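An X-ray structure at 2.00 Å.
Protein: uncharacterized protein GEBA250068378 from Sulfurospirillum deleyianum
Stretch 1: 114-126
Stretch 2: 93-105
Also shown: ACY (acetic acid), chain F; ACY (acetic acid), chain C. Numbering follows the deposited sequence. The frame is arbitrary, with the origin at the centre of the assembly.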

# COMPACT_ATOMS: atom_id res chain seq x y z
N LYS A 114 -18.67 15.53 -3.85
CA LYS A 114 -19.54 14.36 -3.87
C LYS A 114 -18.73 13.18 -3.32
O LYS A 114 -17.66 12.88 -3.84
CB LYS A 114 -19.95 14.05 -5.31
CG LYS A 114 -20.67 12.74 -5.50
CD LYS A 114 -21.97 12.70 -4.72
CE LYS A 114 -22.77 11.44 -5.09
NZ LYS A 114 -23.98 11.27 -4.24
N LEU A 115 -19.22 12.53 -2.27
CA LEU A 115 -18.55 11.33 -1.73
C LEU A 115 -18.74 10.21 -2.73
O LEU A 115 -19.86 9.85 -3.04
CB LEU A 115 -19.17 10.92 -0.40
CG LEU A 115 -18.69 9.64 0.28
CD1 LEU A 115 -17.19 9.74 0.66
CD2 LEU A 115 -19.56 9.37 1.53
N ILE A 116 -17.68 9.65 -3.29
CA ILE A 116 -17.90 8.52 -4.17
C ILE A 116 -17.37 7.17 -3.65
O ILE A 116 -17.75 6.12 -4.18
CB ILE A 116 -17.36 8.76 -5.57
CG1 ILE A 116 -15.87 8.96 -5.50
CG2 ILE A 116 -18.07 9.98 -6.22
CD1 ILE A 116 -15.22 9.08 -6.89
N ALA A 117 -16.50 7.19 -2.65
CA ALA A 117 -16.04 5.94 -2.04
C ALA A 117 -15.61 6.17 -0.59
O ALA A 117 -15.00 7.18 -0.29
CB ALA A 117 -14.88 5.31 -2.84
N ASP A 118 -15.94 5.22 0.28
CA ASP A 118 -15.44 5.23 1.67
C ASP A 118 -15.23 3.77 2.06
O ASP A 118 -16.20 3.05 2.32
CB ASP A 118 -16.48 5.90 2.58
CG ASP A 118 -15.98 6.09 4.00
OD1 ASP A 118 -14.75 6.00 4.23
OD2 ASP A 118 -16.82 6.35 4.89
N ASN A 119 -13.98 3.32 2.01
CA ASN A 119 -13.67 1.89 2.11
C ASN A 119 -12.55 1.59 3.11
O ASN A 119 -11.52 2.26 3.14
CB ASN A 119 -13.26 1.37 0.73
CG ASN A 119 -14.43 1.34 -0.26
OD1 ASN A 119 -15.29 0.45 -0.20
ND2 ASN A 119 -14.47 2.29 -1.15
N LEU A 120 -12.76 0.57 3.93
CA LEU A 120 -11.73 0.09 4.84
C LEU A 120 -11.11 -1.14 4.18
O LEU A 120 -11.82 -2.10 3.90
CB LEU A 120 -12.36 -0.29 6.18
CG LEU A 120 -11.43 -1.02 7.17
CD1 LEU A 120 -10.28 -0.06 7.59
CD2 LEU A 120 -12.22 -1.51 8.38
N TYR A 121 -9.80 -1.07 3.87
CA TYR A 121 -9.09 -2.20 3.30
C TYR A 121 -8.24 -2.86 4.36
O TYR A 121 -7.42 -2.20 4.99
CB TYR A 121 -8.17 -1.76 2.16
CG TYR A 121 -8.92 -1.14 1.01
CD1 TYR A 121 -9.15 0.24 0.98
CD2 TYR A 121 -9.46 -1.93 -0.00
CE1 TYR A 121 -9.88 0.82 -0.06
CE2 TYR A 121 -10.20 -1.35 -1.05
CZ TYR A 121 -10.39 0.02 -1.07
OH TYR A 121 -11.11 0.60 -2.09
N MSE A 122 -8.44 -4.16 4.56
CA MSE A 122 -7.56 -4.98 5.37
C MSE A 122 -6.37 -5.43 4.51
O MSE A 122 -6.28 -6.59 4.06
CB MSE A 122 -8.34 -6.17 5.92
CG MSE A 122 -9.63 -5.74 6.64
SE MSE A 122 -9.31 -4.58 8.22
CE MSE A 122 -8.46 -5.91 9.22
N THR A 123 -5.45 -4.51 4.26
CA THR A 123 -4.39 -4.80 3.28
C THR A 123 -3.47 -5.92 3.78
O THR A 123 -3.27 -6.12 5.01
CB THR A 123 -3.58 -3.54 2.97
OG1 THR A 123 -2.68 -3.27 4.04
CG2 THR A 123 -4.52 -2.33 2.78
N LYS A 124 -2.91 -6.66 2.82
CA LYS A 124 -2.04 -7.77 3.16
C LYS A 124 -1.18 -8.08 1.96
O LYS A 124 -1.46 -7.65 0.85
CB LYS A 124 -2.87 -9.01 3.50
CG LYS A 124 -3.87 -9.36 2.39
CD LYS A 124 -4.54 -10.70 2.63
CE LYS A 124 -5.58 -10.96 1.55
NZ LYS A 124 -6.44 -12.12 1.88
N GLY A 125 -0.12 -8.84 2.18
CA GLY A 125 0.60 -9.39 1.06
C GLY A 125 1.65 -8.46 0.47
O GLY A 125 1.89 -7.32 0.88
N ASN A 126 2.26 -9.00 -0.57
CA ASN A 126 3.45 -8.44 -1.15
C ASN A 126 3.06 -7.96 -2.55
O ASN A 126 2.72 -8.76 -3.40
CB ASN A 126 4.46 -9.59 -1.19
CG ASN A 126 5.80 -9.18 -1.70
OD1 ASN A 126 5.94 -8.80 -2.85
ND2 ASN A 126 6.81 -9.28 -0.84
C ACY F . -25.07 11.74 -0.89
O ACY F . -25.25 12.09 -2.09
OXT ACY F . -24.22 10.89 -0.51
CH3 ACY F . -25.92 12.39 0.16
C ACY C . 10.29 -7.23 -2.00
O ACY C . 9.30 -8.00 -1.87
OXT ACY C . 10.51 -6.39 -2.93
CH3 ACY C . 11.32 -7.33 -0.93
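Stretch 2 (93-105) CDGTVVPIKITIH

Stretch 2 enters as a loop, Cys93 to Val97, and becomes an extended strand from Val98 to His105 that runs antiparallel to strand 114-123 of stretch 1; the strand axes approach to 4.6 Å with a signed crossing angle of 160°. Cys93 and Asp94 have helical backbone angles, Gly95 turns the loop with a positive phi of 78°, and from Thr96 on the chain is extended. The contact as a whole buries 1042 Å², both sides summed.

The register pairs Thr123 with Val98, Met122 with Pro99, Tyr121 with Ile100, Leu120 with Lys101, Asn119 with Ile102, Asp118 with Thr103 and Ala117 with Ile104. It then slips by one residue, so that Leu115 faces His105 (CA to CA 4.3 Å).

Backbone hydrogen bonds form the ladder. Val98 N reaches Thr123 O (3.0 Å) and Thr123 N returns to Val98 O (3.1 Å); Ile100 N to Tyr121 O (2.9 Å) is answered by Tyr121 N to Ile100 O (2.8 Å), and Ile102 N to Asn119 O (2.8 Å) by Asn119 N to Ile102 O (2.9 Å). Ile104 N donates to Ala117 O (2.8 Å). The slip is a beta bulge, at which Ile104 O accepts from both Ile116 N (2.8 Å) and Ala117 N (3.3 Å). Pro99, which has no amide hydrogen, falls at a non-hydrogen-bonded position and costs the ladder nothing; its CA instead makes a CA-H...O contact with Tyr121 O (3.3 Å). Beyond the paired strands, Gly125 N donates to Asp94 O (2.8 Å), holding the loop against the end of stretch 1.

Polar side chains add two direct bonds: Thr103 OG1 to Asp118 OD1 (2.9 Å) and Thr123 OG1 to Val98 O (2.7 Å), the latter giving that carbonyl a second donor from the same threonine. Lys101 NZ stays 4.2 Å from Asp118 OD1, beyond a salt bridge. Lys124 NZ and Asp94 OD2 are also 4.2 Å apart, but a water joins them, its O accepting from Lys124 NZ (2.7 Å) and donating to Asp94 OD2 (3.0 Å).

Apolar contacts line both faces. On the face of Leu120 and Pro99, Leu120 CD1 meets Pro99 CB (4.1 Å), and selenomethionine Met122 folds over with SE 4.0 Å from Pro99 CB and CE 3.8 Å from Val97 CG1. Farther along this face, Leu115 CD1 sits over the His105 ring, 3.9 Å from its centroid, in a CH-pi contact. On the other face, Tyr121 CE1 touches Ile102 CD1 (3.7 Å), and Thr123 CG2 lies 4.0 Å from Ile100 CG1.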

# COMPACT_ATOMS: atom_id res chain seq x y z
N CYS A 93 2.42 -16.07 5.96
CA CYS A 93 2.90 -15.50 4.68
C CYS A 93 2.04 -14.40 4.05
O CYS A 93 2.48 -13.72 3.12
CB CYS A 93 3.23 -16.60 3.67
SG CYS A 93 4.71 -17.47 4.25
N ASP A 94 0.86 -14.17 4.59
CA ASP A 94 0.11 -12.99 4.21
C ASP A 94 0.74 -11.69 4.75
O ASP A 94 0.36 -10.63 4.33
CB ASP A 94 -1.36 -13.09 4.67
CG ASP A 94 -2.23 -13.84 3.65
OD1 ASP A 94 -1.76 -14.15 2.53
OD2 ASP A 94 -3.41 -14.11 3.98
N GLY A 95 1.71 -11.79 5.66
CA GLY A 95 2.31 -10.61 6.25
C GLY A 95 1.46 -9.96 7.33
O GLY A 95 0.44 -10.50 7.77
N THR A 96 1.87 -8.78 7.78
CA THR A 96 1.13 -8.05 8.78
C THR A 96 -0.03 -7.32 8.14
O THR A 96 0.15 -6.57 7.18
CB THR A 96 2.02 -7.04 9.51
OG1 THR A 96 3.02 -7.76 10.22
CG2 THR A 96 1.21 -6.19 10.50
N VAL A 97 -1.24 -7.57 8.63
CA VAL A 97 -2.40 -6.94 8.03
C VAL A 97 -2.40 -5.50 8.45
O VAL A 97 -2.25 -5.21 9.62
CB VAL A 97 -3.72 -7.60 8.47
CG1 VAL A 97 -4.90 -6.71 8.05
CG2 VAL A 97 -3.85 -9.01 7.87
N VAL A 98 -2.54 -4.59 7.49
CA VAL A 98 -2.58 -3.15 7.80
C VAL A 98 -3.90 -2.52 7.31
O VAL A 98 -4.11 -2.36 6.11
CB VAL A 98 -1.38 -2.41 7.17
CG1 VAL A 98 -1.46 -0.88 7.44
CG2 VAL A 98 -0.06 -2.99 7.69
N PRO A 99 -4.80 -2.20 8.26
CA PRO A 99 -6.10 -1.60 7.93
C PRO A 99 -5.89 -0.17 7.52
O PRO A 99 -5.30 0.59 8.28
CB PRO A 99 -6.86 -1.63 9.26
CG PRO A 99 -6.06 -2.53 10.18
CD PRO A 99 -4.64 -2.46 9.71
N ILE A 100 -6.38 0.17 6.34
CA ILE A 100 -6.25 1.50 5.77
C ILE A 100 -7.65 1.90 5.33
O ILE A 100 -8.33 1.15 4.62
CB ILE A 100 -5.40 1.47 4.51
CG1 ILE A 100 -3.97 1.02 4.83
CG2 ILE A 100 -5.38 2.85 3.83
CD1 ILE A 100 -3.18 2.04 5.59
N LYS A 101 -8.09 3.08 5.75
CA LYS A 101 -9.37 3.58 5.30
C LYS A 101 -9.15 4.65 4.25
O LYS A 101 -8.49 5.68 4.51
CB LYS A 101 -10.20 4.10 6.47
CG LYS A 101 -11.61 4.52 6.11
CD LYS A 101 -12.39 4.89 7.37
CE LYS A 101 -13.39 5.98 7.11
NZ LYS A 101 -14.18 6.32 8.34
N ILE A 102 -9.72 4.42 3.07
CA ILE A 102 -9.65 5.39 1.99
C ILE A 102 -11.01 6.00 1.70
O ILE A 102 -11.98 5.29 1.41
CB ILE A 102 -9.10 4.76 0.70
CG1 ILE A 102 -7.69 4.23 0.93
CG2 ILE A 102 -9.07 5.79 -0.46
CD1 ILE A 102 -7.18 3.39 -0.20
N THR A 103 -11.07 7.32 1.78
CA THR A 103 -12.27 8.08 1.44
C THR A 103 -11.99 8.97 0.24
O THR A 103 -11.00 9.69 0.22
CB THR A 103 -12.72 8.95 2.63
OG1 THR A 103 -12.84 8.11 3.79
CG2 THR A 103 -14.06 9.59 2.35
N ILE A 104 -12.86 8.93 -0.76
CA ILE A 104 -12.68 9.74 -1.96
C ILE A 104 -13.90 10.61 -2.26
O ILE A 104 -15.01 10.09 -2.43
CB ILE A 104 -12.37 8.89 -3.21
CG1 ILE A 104 -11.19 7.95 -2.96
CG2 ILE A 104 -12.05 9.78 -4.41
CD1 ILE A 104 -10.89 7.05 -4.15
N HIS A 105 -13.68 11.92 -2.35
CA HIS A 105 -14.67 12.86 -2.87
C HIS A 105 -14.30 13.38 -4.25
O HIS A 105 -13.14 13.71 -4.51
CB HIS A 105 -14.82 14.06 -1.95
CG HIS A 105 -15.51 13.74 -0.66
ND1 HIS A 105 -14.86 13.13 0.39
CD2 HIS A 105 -16.78 13.96 -0.25
CE1 HIS A 105 -15.71 12.99 1.39
NE2 HIS A 105 -16.89 13.49 1.03
O HOH W 1 -5.88 -14.74 2.38